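Local coordinates for hypothetical protein RPA1889 (Rhodopseudomonas palustris, PDB 2I9C), which is of unknown function but folds as a small all-helical protein of the DUF2019 family, in the clan of TPR-like helical repeats, at residues A[23-28]-A[39-44]. Numbering follows the deposited sequence.
Sequences VEQDDA and RLFGVM
The side chains of Gln25 and Leu40 run antiparallel, alongside one another, where helices 11-30 and 34-53 pack as an antiparallel helical hairpin, consistent with the family's place in the TPR clan, whose repeats are antiparallel helix pairs. The short helix segments approach to 9.5 Å, their N-to-C directions 161° apart. Leucine's branched, apolar end suits this buried place: Leu40 CD1 packs 3.5 Å from Glu24 C, while CD2 faces the Glu24 side chain. Leu40 CB lies 3.6 Å from Gln25 CG. Glu24 lies roughly perpendicular to Leu40, touching it with CB, and its carboxylate makes weak, long ion pairs with Lys20 and Arg36. Glutamine is long enough to bridge the helices: with CG anti to its carbonyl carbon (chi1 -74°) and the chain extended beyond, Gln25 NE2 gives Leu40 O a weak hydrogen bond (3.3 Å, N-H...O 145°); that oxygen also accepts the helical bond from Met44 N. Gln25 OE1 lies at the Phe41 ring edge, near its plane, and accepts a hydrogen bond from Gln72 of helix 71-79, tying the hairpin to the next helix. An alanine here would lose the bond to Leu40 O and would probably leave Gln72 NE2 without this acceptor and a gap beside Met44. Met44, a selenomethionine, has SE 3.6 Å from Gln25 NE2 and sets CE off-centre over one face of the Phe41 ring, 3.6 Å above its plane.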
loop_
_atom_site.group_PDB
_atom_site.type_symbol
_atom_site.label_atom_id
_atom_site.label_comp_id
_atom_site.label_asym_id
_atom_site.label_seq_id
_atom_site.Cartn_x
_atom_site.Cartn_y
_atom_site.Cartn_z
ATOM N N VAL A 23 7.858 -5.363 -0.716
ATOM C CA VAL A 23 9.274 -5.527 -0.268
ATOM C C VAL A 23 10.207 -5.382 -1.483
ATOM O O VAL A 23 11.206 -4.670 -1.453
ATOM C CB VAL A 23 9.469 -6.912 0.399
ATOM C CG1 VAL A 23 10.946 -7.324 0.449
ATOM C CG2 VAL A 23 8.875 -6.883 1.831
ATOM N N GLU A 24 9.887 -6.082 -2.568
ATOM C CA GLU A 24 10.687 -5.970 -3.765
ATOM C C GLU A 24 10.655 -4.570 -4.384
ATOM O O GLU A 24 11.656 -4.155 -4.950
ATOM C CB GLU A 24 10.310 -7.045 -4.769
ATOM C CG GLU A 24 10.705 -8.457 -4.269
ATOM C CD GLU A 24 10.309 -9.569 -5.252
ATOM O OE1 GLU A 24 10.273 -9.304 -6.484
ATOM O OE2 GLU A 24 10.029 -10.709 -4.778
ATOM N N GLN A 25 9.544 -3.838 -4.261
ATOM C CA GLN A 25 9.533 -2.381 -4.586
ATOM C C GLN A 25 10.602 -1.615 -3.827
ATOM O O GLN A 25 11.413 -0.889 -4.418
ATOM C CB GLN A 25 8.172 -1.724 -4.324
ATOM C CG GLN A 25 7.064 -2.081 -5.359
ATOM C CD GLN A 25 5.725 -1.580 -4.880
ATOM O OE1 GLN A 25 5.670 -0.635 -4.117
ATOM N NE2 GLN A 25 4.648 -2.236 -5.266
ATOM N N ASP A 26 10.635 -1.814 -2.523
ATOM C CA ASP A 26 11.621 -1.194 -1.671
ATOM C C ASP A 26 13.020 -1.555 -2.168
ATOM O O ASP A 26 13.837 -0.671 -2.366
ATOM C CB ASP A 26 11.444 -1.674 -0.219
ATOM C CG ASP A 26 12.180 -0.806 0.766
ATOM O OD1 ASP A 26 12.147 0.437 0.580
ATOM O OD2 ASP A 26 12.777 -1.356 1.737
ATOM N N ASP A 27 13.279 -2.839 -2.389
ATOM C CA ASP A 27 14.580 -3.315 -2.897
ATOM C C ASP A 27 14.934 -2.602 -4.202
ATOM O O ASP A 27 16.081 -2.157 -4.406
ATOM C CB ASP A 27 14.535 -4.826 -3.195
ATOM C CG ASP A 27 14.480 -5.723 -1.931
ATOM O OD1 ASP A 27 14.722 -5.189 -0.826
ATOM O OD2 ASP A 27 14.232 -6.972 -2.094
ATOM N N ALA A 28 13.955 -2.533 -5.107
ATOM C CA ALA A 28 14.149 -1.933 -6.441
ATOM C C ALA A 28 14.578 -0.455 -6.378
ATOM O O ALA A 28 15.579 -0.042 -7.012
ATOM C CB ALA A 28 12.861 -2.095 -7.292
ATOM N N ARG A 39 7.003 -2.148 -12.618
ATOM C CA ARG A 39 6.231 -3.372 -12.844
ATOM C C ARG A 39 5.686 -3.944 -11.539
ATOM O O ARG A 39 4.541 -4.350 -11.483
ATOM C CB ARG A 39 7.009 -4.409 -13.638
ATOM C CG ARG A 39 7.394 -3.934 -15.033
ATOM C CD ARG A 39 7.771 -5.102 -15.940
ATOM N NE ARG A 39 7.847 -4.663 -17.308
ATOM C CZ ARG A 39 6.804 -4.615 -18.132
ATOM N NH1 ARG A 39 5.597 -4.969 -17.707
ATOM N NH2 ARG A 39 6.954 -4.170 -19.347
ATOM N N LEU A 40 6.506 -3.976 -10.493
ATOM C CA LEU A 40 6.047 -4.354 -9.150
ATOM C C LEU A 40 4.919 -3.472 -8.626
ATOM O O LEU A 40 3.986 -3.967 -7.974
ATOM C CB LEU A 40 7.232 -4.352 -8.187
ATOM C CG LEU A 40 8.270 -5.438 -8.465
ATOM C CD1 LEU A 40 9.491 -5.069 -7.671
ATOM C CD2 LEU A 40 7.779 -6.827 -8.099
ATOM N N PHE A 41 4.980 -2.175 -8.918
ATOM C CA PHE A 41 3.870 -1.285 -8.568
ATOM C C PHE A 41 2.570 -1.683 -9.258
ATOM O O PHE A 41 1.533 -1.742 -8.598
ATOM C CB PHE A 41 4.194 0.200 -8.861
ATOM C CG PHE A 41 3.158 1.162 -8.320
ATOM C CD1 PHE A 41 3.249 1.617 -6.999
ATOM C CD2 PHE A 41 2.079 1.573 -9.100
ATOM C CE1 PHE A 41 2.291 2.498 -6.481
ATOM C CE2 PHE A 41 1.110 2.457 -8.597
ATOM C CZ PHE A 41 1.226 2.923 -7.271
ATOM N N GLY A 42 2.622 -1.926 -10.582
ATOM C CA GLY A 42 1.450 -2.413 -11.337
ATOM C C GLY A 42 0.868 -3.703 -10.754
ATOM O O GLY A 42 -0.355 -3.843 -10.611
ATOM N N VAL A 43 1.732 -4.656 -10.436
ATOM C CA VAL A 43 1.271 -5.905 -9.808
ATOM C C VAL A 43 0.539 -5.628 -8.496
ATOM O O VAL A 43 -0.553 -6.187 -8.235
ATOM C CB VAL A 43 2.436 -6.909 -9.576
ATOM C CG1 VAL A 43 1.923 -8.126 -8.852
ATOM C CG2 VAL A 43 3.002 -7.350 -10.909
HETATM N N MSE A 44 1.150 -4.775 -7.659
HETATM C CA MSE A 44 0.571 -4.413 -6.386
HETATM C C MSE A 44 -0.834 -3.841 -6.554
HETATM O O MSE A 44 -1.746 -4.198 -5.803
HETATM C CB MSE A 44 1.473 -3.371 -5.689
HETATM C CG MSE A 44 1.023 -3.031 -4.247
HETATM SE SE MSE A 44 1.500 -1.139 -3.863
HETATM C CE MSE A 44 0.464 -0.265 -5.149
#